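Hydrogenase (NiFe) small subunit HydA (PDB 3MYR) carries the iron-sulfur clusters that pass electrons to or from the nickel-iron centre of the large subunit, forming with it a heterodimeric [NiFe] hydrogenase. Local coordinates at the interface of chains A and B. Coordinates in Å, arbitrary orientation; residue numbers count along the deposited sequence, not the author numbering. Chains: chain A, Hydrogenase (NiFe) small subunit HydA; chain B, Nickel-dependent hydrogenase large subunit.

Contact 1: the interface of chains A and B. Residues chain A 234, 237-238; chain B 203, 206-207, 210, 238.
A:Thr237 and A:Ser238 lie on a loop that passes from a helix-like backbone turn at A:Thr237 (phi/psi -77/-53°) to a nearly fully extended A:Ser238, and this loop rests on helix 203-209 of the large subunit. The carbonyl O of A:Thr237 is met at the edge of the B:Arg238 guanidinium, where NH2 donates a 2.8 Å hydrogen bond nearly in the guanidinium plane but tilted from the carbonyl plane. NH1 adds a weak bond to the same oxygen. B:Arg238 reaches it from helix 236-265 with a chain bent at chi2 and chi3, one guanidinium face lying over CG1 of B:Ile207, offset toward the rim. The methyl CG2 of A:Thr237 presses on that same B:Ile207 CG1 at 3.5 Å, a tight fit. OG1 beside the backbone N (chi1 -60°) leaves the methyl anti to it, facing B:Ile207, while A:Thr237 OG1 turns back to give a 2.6 Å hydrogen bond to the carbonyl O of A:Asn234. The extended chain of B:Lys203 crosses beside this hydroxyl at about a right angle, its CG 3.3 Å from A:Thr237 OG1. OD1 of A:Asn234 touches CB of B:Ala206 at 3.4 Å. Water 1 joins OG of A:Ser238 to the carbonyl O of B:Ile207 and to B:Arg238 NH2. The patch seats a small-subunit loop, close in sequence to [3Fe-4S] cluster ligands, on two large-subunit helices, and may steady that cluster's surroundings.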
ATOM      1  N   ASN A 234      12.628  -1.258  12.070  1.00 14.77           N
ATOM      2  CA  ASN A 234      13.286  -1.828  10.864  1.00 14.63           C
ATOM      3  C   ASN A 234      14.656  -2.371  11.154  1.00 15.76           C
ATOM      4  O   ASN A 234      15.672  -1.975  10.549  1.00 15.02           O
ATOM      5  CB  ASN A 234      13.314  -0.793   9.715  1.00 14.93           C
ATOM      6  CG  ASN A 234      11.871  -0.316   9.335  1.00 15.41           C
ATOM      7  OD1 ASN A 234      11.445   0.806   9.669  1.00 17.11           O
ATOM      8  ND2 ASN A 234      11.105  -1.190   8.650  1.00 15.07           N
ATOM      9  N   THR A 237      17.150   0.406  12.839  1.00 18.34           N
ATOM     10  CA  THR A 237      17.689   1.413  11.900  1.00 20.01           C
ATOM     11  C   THR A 237      17.485   2.847  12.465  1.00 19.92           C
ATOM     12  O   THR A 237      18.399   3.653  12.461  1.00 20.64           O
ATOM     13  CB  THR A 237      17.005   1.280  10.498  1.00 18.97           C
ATOM     14  OG1 THR A 237      17.261  -0.048   9.970  1.00 22.35           O
ATOM     15  CG2 THR A 237      17.501   2.361   9.510  1.00 17.28           C
ATOM     16  N   SER A 238      16.253   3.173  12.826  1.00 18.56           N
ATOM     17  CA  SER A 238      15.925   4.493  13.252  1.00 17.32           C
ATOM     18  C   SER A 238      14.574   4.463  13.936  1.00 16.25           C
ATOM     19  O   SER A 238      14.017   3.424  14.182  1.00 18.32           O
ATOM     20  CB  SER A 238      15.907   5.434  12.062  1.00 19.58           C
ATOM     21  OG  SER A 238      15.942   6.800  12.487  1.00 21.16           O
TER
ATOM     22  N   LYS B 203      14.584  -0.295   5.127  1.00 16.00           N
ATOM     23  CA  LYS B 203      15.461   0.537   6.013  1.00 17.55           C
ATOM     24  C   LYS B 203      15.731   1.905   5.409  1.00 17.05           C
ATOM     25  O   LYS B 203      16.059   2.849   6.124  1.00 15.87           O
ATOM     26  CB  LYS B 203      16.836  -0.181   6.167  1.00 18.45           C
ATOM     27  CG  LYS B 203      16.704  -1.467   6.998  1.00 18.40           C
ATOM     28  CD  LYS B 203      18.046  -2.121   7.098  1.00 22.22           C
ATOM     29  CE  LYS B 203      17.889  -3.381   7.983  1.00 26.53           C
ATOM     30  NZ  LYS B 203      19.267  -3.991   7.891  1.00 35.62           N
ATOM     31  N   ALA B 206      13.323   4.258   6.686  1.00 17.48           N
ATOM     32  CA  ALA B 206      13.463   4.470   8.136  1.00 18.98           C
ATOM     33  C   ALA B 206      14.566   5.500   8.396  1.00 18.00           C
ATOM     34  O   ALA B 206      14.437   6.363   9.261  1.00 18.72           O
ATOM     35  CB  ALA B 206      13.773   3.134   8.834  1.00 17.32           C
ATOM     36  N   ILE B 207      15.604   5.482   7.563  1.00 18.02           N
ATOM     37  CA  ILE B 207      16.662   6.461   7.736  1.00 19.80           C
ATOM     38  C   ILE B 207      16.168   7.929   7.577  1.00 20.27           C
ATOM     39  O   ILE B 207      16.359   8.743   8.458  1.00 18.90           O
ATOM     40  CB  ILE B 207      17.872   6.160   6.842  1.00 20.19           C
ATOM     41  CG1 ILE B 207      18.532   4.855   7.290  1.00 16.25           C
ATOM     42  CG2 ILE B 207      18.911   7.378   6.840  1.00 20.16           C
ATOM     43  CD1 ILE B 207      19.641   4.337   6.264  1.00 18.32           C
ATOM     44  N   GLY B 210      12.128   7.754   9.538  1.00 17.18           N
ATOM     45  CA  GLY B 210      11.924   7.267  10.911  1.00 16.40           C
ATOM     46  C   GLY B 210      11.373   5.845  10.987  1.00 17.80           C
ATOM     47  O   GLY B 210      11.659   5.139  11.930  1.00 17.44           O
ATOM     48  N   ARG B 238      25.380   7.954   8.251  1.00 22.62           N
ATOM     49  CA  ARG B 238      24.017   7.622   7.729  1.00 22.71           C
ATOM     50  C   ARG B 238      23.973   7.625   6.185  1.00 23.47           C
ATOM     51  O   ARG B 238      23.301   6.794   5.541  1.00 21.85           O
ATOM     52  CB  ARG B 238      22.957   8.571   8.271  1.00 20.56           C
ATOM     53  CG  ARG B 238      22.869   8.606   9.815  1.00 26.86           C
ATOM     54  CD  ARG B 238      22.422   7.213  10.214  1.00 34.46           C
ATOM     55  NE  ARG B 238      21.080   7.151  10.704  1.00 37.13           N
ATOM     56  CZ  ARG B 238      20.385   6.037  10.983  1.00 37.75           C
ATOM     57  NH1 ARG B 238      20.814   4.793  10.733  1.00 28.20           N
ATOM     58  NH2 ARG B 238      19.192   6.193  11.476  1.00 34.77           N
TER
HETATM   59  O   HOH W   1      17.455   8.503  10.814  1.00 15.34           O

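Contact 2: the interface of chains A and B. Residues chain A 122-124, 126, 256-257; chain B 44, 48.
B:Arg48 reaches A:Asp257 on a chain extended from CG to NE, and its last torsion (chi4 -91°) turns the guanidinium; A:Asp257 places its carboxylate with CG beside its own backbone N (chi1 -69°), and chi2 brings the two planes within 22° of each other. The side chains cross at about a right angle. Both terminal nitrogens of B:Arg48 grip one carboxylate oxygen: NH2 lies 2.8 Å from OD1 of A:Asp257 on its syn lone pair, forming a salt bridge, and NH1 donates to the same OD1 at 2.9 Å, arriving nearly along the C-O axis. B:Arg48 NH2 also donates to the backbone carbonyl O of A:Arg123 at 2.9 Å, in the carbonyl plane and on a lone pair. Rotation of the guanidinium is fixed from its own side by B:Arg48 NE, which gives a 2.7 Å hydrogen bond to the carbonyl O of B:Ile44 from above the carbonyl plane. OD2 of A:Asp257 accepts from the backbone N of A:Arg123 at 2.9 Å, so the acid ties together two small-subunit segments as it binds the arginine. A:Arg123 is poorly ordered, making its two backbone bonds less certain. Alongside, B:Ile44 spreads its branches: CG2 packs 3.8 Å from CB of A:Ala122, and CG1 lies 3.9 Å from CD of A:Pro126. The salt bridge and its apolar flank join the small subunit to the segment around large-subunit helix 41-44, helping to hold the heterodimer together.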
ATOM      1  N   ALA A 122     -11.825   7.973  14.265  1.00 20.22           N
ATOM      2  CA  ALA A 122     -11.556   9.354  14.587  1.00 20.33           C
ATOM      3  C   ALA A 122     -12.798  10.210  14.186  1.00 21.48           C
ATOM      4  O   ALA A 122     -13.528   9.886  13.211  1.00 19.72           O
ATOM      5  CB  ALA A 122     -10.287   9.823  13.796  1.00 18.47           C
ATOM      6  N   ARG A 123     -13.023  11.336  14.892  1.00 22.33           N
ATOM      7  CA  ARG A 123     -14.181  12.194  14.583  1.00 24.14           C
ATOM      8  C   ARG A 123     -14.321  12.502  13.110  1.00 24.11           C
ATOM      9  O   ARG A 123     -13.370  12.980  12.495  1.00 22.38           O
ATOM     10  CB  ARG A 123     -14.065  13.530  15.370  1.00 25.47           C
ATOM     11  CG  ARG A 123     -14.503  13.302  16.816  1.00 34.64           C
ATOM     12  CD  ARG A 123     -14.016  14.345  17.823  1.00 47.97           C
ATOM     13  NE  ARG A 123     -14.197  15.759  17.415  1.00 55.12           N
ATOM     14  CZ  ARG A 123     -13.451  16.774  17.926  1.00 59.05           C
ATOM     15  NH1 ARG A 123     -13.659  18.033  17.539  1.00 54.80           N
ATOM     16  NH2 ARG A 123     -12.470  16.538  18.838  1.00 54.88           N
ATOM     17  N   PRO A 124     -15.559  12.386  12.561  1.00 24.57           N
ATOM     18  CA  PRO A 124     -16.798  12.103  13.296  1.00 23.46           C
ATOM     19  C   PRO A 124     -17.210  10.630  13.154  1.00 23.54           C
ATOM     20  O   PRO A 124     -18.368  10.307  13.347  1.00 23.05           O
ATOM     21  CB  PRO A 124     -17.839  12.995  12.567  1.00 23.02           C
ATOM     22  CG  PRO A 124     -17.367  12.960  11.124  1.00 23.06           C
ATOM     23  CD  PRO A 124     -15.824  13.075  11.283  1.00 25.25           C
ATOM     24  N   PRO A 126     -17.595   8.239  10.519  1.00 23.64           N
ATOM     25  CA  PRO A 126     -18.744   8.092   9.614  1.00 24.38           C
ATOM     26  C   PRO A 126     -19.326   6.660   9.457  1.00 24.60           C
ATOM     27  O   PRO A 126     -20.470   6.519   8.999  1.00 24.70           O
ATOM     28  CB  PRO A 126     -18.185   8.548   8.240  1.00 27.20           C
ATOM     29  CG  PRO A 126     -16.811   8.993   8.440  1.00 24.18           C
ATOM     30  CD  PRO A 126     -16.455   8.946   9.907  1.00 22.79           C
ATOM     31  N   TRP A 256      -5.594  10.336  17.141  1.00 18.23           N
ATOM     32  CA  TRP A 256      -5.941  11.248  16.042  1.00 18.85           C
ATOM     33  C   TRP A 256      -6.682  12.467  16.533  1.00 19.48           C
ATOM     34  O   TRP A 256      -6.691  13.483  15.847  1.00 21.07           O
ATOM     35  CB  TRP A 256      -6.865  10.575  15.010  1.00 15.64           C
ATOM     36  CG  TRP A 256      -6.201   9.350  14.369  1.00 16.13           C
ATOM     37  CD1 TRP A 256      -6.514   8.046  14.589  1.00 16.88           C
ATOM     38  CD2 TRP A 256      -5.198   9.361  13.354  1.00 14.59           C
ATOM     39  NE1 TRP A 256      -5.687   7.213  13.843  1.00 17.55           N
ATOM     40  CE2 TRP A 256      -4.904   7.998  13.034  1.00 16.93           C
ATOM     41  CE3 TRP A 256      -4.496  10.398  12.689  1.00 17.33           C
ATOM     42  CZ2 TRP A 256      -3.950   7.629  12.058  1.00 16.42           C
ATOM     43  CZ3 TRP A 256      -3.534  10.056  11.727  1.00 13.50           C
ATOM     44  CH2 TRP A 256      -3.216   8.658  11.454  1.00 13.09           C
ATOM     45  N   ASP A 257      -7.357  12.349  17.674  1.00 19.94           N
ATOM     46  CA  ASP A 257      -8.169  13.436  18.152  1.00 22.34           C
ATOM     47  C   ASP A 257      -7.538  14.122  19.346  1.00 23.69           C
ATOM     48  O   ASP A 257      -8.263  14.663  20.160  1.00 24.14           O
ATOM     49  CB  ASP A 257      -9.611  12.940  18.466  1.00 19.85           C
ATOM     50  CG  ASP A 257     -10.387  12.558  17.157  1.00 23.16           C
ATOM     51  OD1 ASP A 257     -10.323  13.394  16.219  1.00 22.65           O
ATOM     52  OD2 ASP A 257     -11.008  11.444  17.037  1.00 21.68           O
TER
ATOM     53  N   ILE B  44     -13.359  12.688   7.770  1.00 20.06           N
ATOM     54  CA  ILE B  44     -12.562  12.798   9.015  1.00 19.56           C
ATOM     55  C   ILE B  44     -11.675  14.037   9.057  1.00 20.69           C
ATOM     56  O   ILE B  44     -11.589  14.743  10.094  1.00 22.18           O
ATOM     57  CB  ILE B  44     -11.822  11.495   9.286  1.00 19.98           C
ATOM     58  CG1 ILE B  44     -12.884  10.427   9.648  1.00 17.58           C
ATOM     59  CG2 ILE B  44     -10.750  11.637  10.485  1.00 14.29           C
ATOM     60  CD1 ILE B  44     -12.370   8.942   9.516  1.00 17.27           C
ATOM     61  N   ARG B  48      -9.767  20.116  10.414  1.00 24.01           N
ATOM     62  CA  ARG B  48      -8.464  19.869  11.058  1.00 23.75           C
ATOM     63  C   ARG B  48      -7.393  20.796  10.514  1.00 24.42           C
ATOM     64  O   ARG B  48      -7.661  21.549   9.602  1.00 22.02           O
ATOM     65  CB  ARG B  48      -8.092  18.392  10.873  1.00 23.01           C
ATOM     66  CG  ARG B  48      -9.055  17.500  11.695  1.00 22.88           C
ATOM     67  CD  ARG B  48      -8.623  16.030  11.554  1.00 21.28           C
ATOM     68  NE  ARG B  48      -9.689  15.106  12.002  1.00 23.77           N
ATOM     69  CZ  ARG B  48      -9.806  14.647  13.243  1.00 23.04           C
ATOM     70  NH1 ARG B  48      -8.942  15.007  14.202  1.00 19.39           N
ATOM     71  NH2 ARG B  48     -10.726  13.738  13.496  1.00 19.17           N
TER

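Contact 3: the interface of chains A and B. Residues chain A 2-3, 33-34, 38; chain B 158, 161, 163.
The backbone carbonyl O of B:Gln163 is gripped from the small subunit both directly and through water. NH2 of A:Arg3 donates to it at 3.3 Å, in the carbonyl plane and on a lone pair, while water 2 lies 2.8 Å from the same B:Gln163 O. That water also meets NH1 of A:Arg3 and OG of A:Ser38. The side-chain amide of B:Gln163 in turn reads the backbone of A:Arg3 in both directions: OE1 accepts from the A:Arg3 N at 3.0 Å, and NE2 donates to the A:Arg3 O at 2.9 Å, an almost straight bond (173° at H). Each uses a carbonyl lone pair, and together they fix the amide's orientation. A:Arg3 bends at chi3 (-85°) to bring its guanidinium to the CD2-CE2 rim of the B:Phe158 ring, CZ 4.0 Å from CE2 and the planes 27° apart, on the side where B:Gln163 O lies over the ring. On the other side CD2 of A:Leu34 lies over the face, toward its rim, 3.5 Å from CD2 of B:Phe158. In the second shell, OG of B:Ser161 donates to the carbonyl O of B:Phe158 at 2.6 Å and accepts from the backbone N of B:Gln163, which positions the glutamine; its contact with A:Arg3 NH2 is weak. The site brings the small-subunit N-terminus, the end of helix 29-36 and the start of strand 38-41 against the C-terminal end of large-subunit helix 145-160 and the loop after it.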
ATOM      1  N   ARG A   2      -0.830 -29.643  13.751  1.00 44.79           N
ATOM      2  CA  ARG A   2       0.545 -29.913  14.248  1.00 44.66           C
ATOM      3  C   ARG A   2       1.380 -28.607  14.294  1.00 40.28           C
ATOM      4  O   ARG A   2       2.075 -28.424  15.256  1.00 41.62           O
ATOM      5  CB  ARG A   2       1.313 -30.992  13.515  1.00 45.18           C
ATOM      6  CG  ARG A   2       2.795 -30.704  13.442  1.00 49.35           C
ATOM      7  CD  ARG A   2       3.507 -31.407  14.577  1.00 60.59           C
ATOM      8  NE  ARG A   2       4.579 -32.226  14.011  1.00 69.35           N
ATOM      9  CZ  ARG A   2       4.391 -33.219  13.127  1.00 73.40           C
ATOM     10  NH1 ARG A   2       3.163 -33.551  12.710  1.00 72.93           N
ATOM     11  NH2 ARG A   2       5.438 -33.886  12.642  1.00 75.86           N
ATOM     12  N   ARG A   3       1.322 -27.722  13.291  1.00 35.30           N
ATOM     13  CA  ARG A   3       1.647 -26.271  13.535  1.00 31.90           C
ATOM     14  C   ARG A   3       0.347 -25.523  13.908  1.00 30.67           C
ATOM     15  O   ARG A   3      -0.681 -25.765  13.327  1.00 28.26           O
ATOM     16  CB  ARG A   3       2.347 -25.580  12.343  1.00 30.51           C
ATOM     17  CG  ARG A   3       3.834 -26.027  12.068  1.00 26.82           C
ATOM     18  CD  ARG A   3       4.289 -25.436  10.698  1.00 23.45           C
ATOM     19  NE  ARG A   3       3.868 -26.319   9.572  1.00 24.45           N
ATOM     20  CZ  ARG A   3       3.042 -25.946   8.579  1.00 27.91           C
ATOM     21  NH1 ARG A   3       2.515 -24.734   8.586  1.00 25.23           N
ATOM     22  NH2 ARG A   3       2.670 -26.801   7.610  1.00 26.00           N
ATOM     23  N   ILE A  33       5.631 -19.086   8.846  1.00 22.80           N
ATOM     24  CA  ILE A  33       4.650 -19.728   8.010  1.00 26.05           C
ATOM     25  C   ILE A  33       5.075 -21.151   7.669  1.00 25.77           C
ATOM     26  O   ILE A  33       4.208 -22.075   7.599  1.00 26.42           O
ATOM     27  CB  ILE A  33       4.496 -18.897   6.715  1.00 27.40           C
ATOM     28  CG1 ILE A  33       3.489 -17.787   6.916  1.00 29.45           C
ATOM     29  CG2 ILE A  33       4.215 -19.729   5.470  1.00 32.83           C
ATOM     30  CD1 ILE A  33       3.428 -16.950   5.555  1.00 31.80           C
ATOM     31  N   LEU A  34       6.377 -21.362   7.466  1.00 24.69           N
ATOM     32  CA  LEU A  34       6.848 -22.717   7.140  1.00 25.47           C
ATOM     33  C   LEU A  34       7.041 -23.592   8.376  1.00 27.26           C
ATOM     34  O   LEU A  34       6.775 -24.836   8.324  1.00 27.67           O
ATOM     35  CB  LEU A  34       8.137 -22.679   6.331  1.00 24.94           C
ATOM     36  CG  LEU A  34       7.953 -22.112   4.907  1.00 30.50           C
ATOM     37  CD1 LEU A  34       9.283 -21.847   4.227  1.00 29.40           C
ATOM     38  CD2 LEU A  34       7.086 -23.060   4.014  1.00 31.43           C
ATOM     39  N   SER A  38       0.595 -22.269  11.198  1.00 20.85           N
ATOM     40  CA  SER A  38      -0.065 -22.574   9.968  1.00 23.39           C
ATOM     41  C   SER A  38      -0.964 -21.392   9.691  1.00 21.43           C
ATOM     42  O   SER A  38      -2.009 -21.230  10.356  1.00 21.61           O
ATOM     43  CB  SER A  38      -0.899 -23.857  10.076  1.00 23.31           C
ATOM     44  OG  SER A  38      -1.357 -24.224   8.770  1.00 24.11           O
TER
ATOM     45  N   PHE B 158       6.386 -28.865   3.582  1.00 29.49           N
ATOM     46  CA  PHE B 158       5.212 -28.078   3.864  1.00 29.81           C
ATOM     47  C   PHE B 158       3.960 -28.684   3.235  1.00 31.53           C
ATOM     48  O   PHE B 158       2.897 -28.749   3.847  1.00 30.19           O
ATOM     49  CB  PHE B 158       5.431 -26.694   3.282  1.00 28.33           C
ATOM     50  CG  PHE B 158       4.372 -25.760   3.571  1.00 27.40           C
ATOM     51  CD1 PHE B 158       3.404 -25.472   2.606  1.00 26.93           C
ATOM     52  CD2 PHE B 158       4.368 -25.064   4.767  1.00 26.23           C
ATOM     53  CE1 PHE B 158       2.409 -24.525   2.838  1.00 27.38           C
ATOM     54  CE2 PHE B 158       3.321 -24.109   5.030  1.00 25.59           C
ATOM     55  CZ  PHE B 158       2.385 -23.825   4.068  1.00 24.66           C
ATOM     56  N   SER B 161       2.818 -31.918   4.732  1.00 34.13           N
ATOM     57  CA  SER B 161       2.362 -31.902   6.129  1.00 33.24           C
ATOM     58  C   SER B 161       0.801 -31.950   6.145  1.00 34.20           C
ATOM     59  O   SER B 161       0.234 -32.093   7.198  1.00 33.96           O
ATOM     60  CB  SER B 161       2.784 -30.607   6.797  1.00 34.10           C
ATOM     61  OG  SER B 161       2.022 -29.516   6.220  1.00 25.58           O
ATOM     62  N   GLN B 163      -0.932 -29.259   6.006  1.00 28.99           N
ATOM     63  CA  GLN B 163      -1.432 -27.915   6.347  1.00 27.43           C
ATOM     64  C   GLN B 163      -0.895 -26.959   5.297  1.00 26.46           C
ATOM     65  O   GLN B 163       0.243 -26.407   5.441  1.00 24.85           O
ATOM     66  CB  GLN B 163      -0.974 -27.489   7.765  1.00 27.26           C
ATOM     67  CG  GLN B 163      -1.593 -28.321   8.914  1.00 29.21           C
ATOM     68  CD  GLN B 163      -1.049 -27.918  10.256  1.00 31.21           C
ATOM     69  OE1 GLN B 163       0.068 -28.274  10.623  1.00 29.01           O
ATOM     70  NE2 GLN B 163      -1.774 -27.071  10.938  1.00 24.89           N
TER
HETATM   71  O   HOH W   2       0.378 -24.064   6.880  1.00 14.03           O

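Contact 1 lies about 30 Å from contact 2 and about 33 Å from contact 3, while contacts 2 and 3 are about 41 Å apart, all measured between the centres of their C-alpha atoms. They share no residue or secondary-structure element, and on both chains each draws on different stretches of sequence. In the small subunit, contact 3 uses the N-terminal region, contact 1 a late loop, and contact 2 pairs a middle segment with one near the C-terminus. Such wide spacing makes the heterodimer interface broad and should limit rocking of one subunit on the other, which may help keep the clusters and the active site in register.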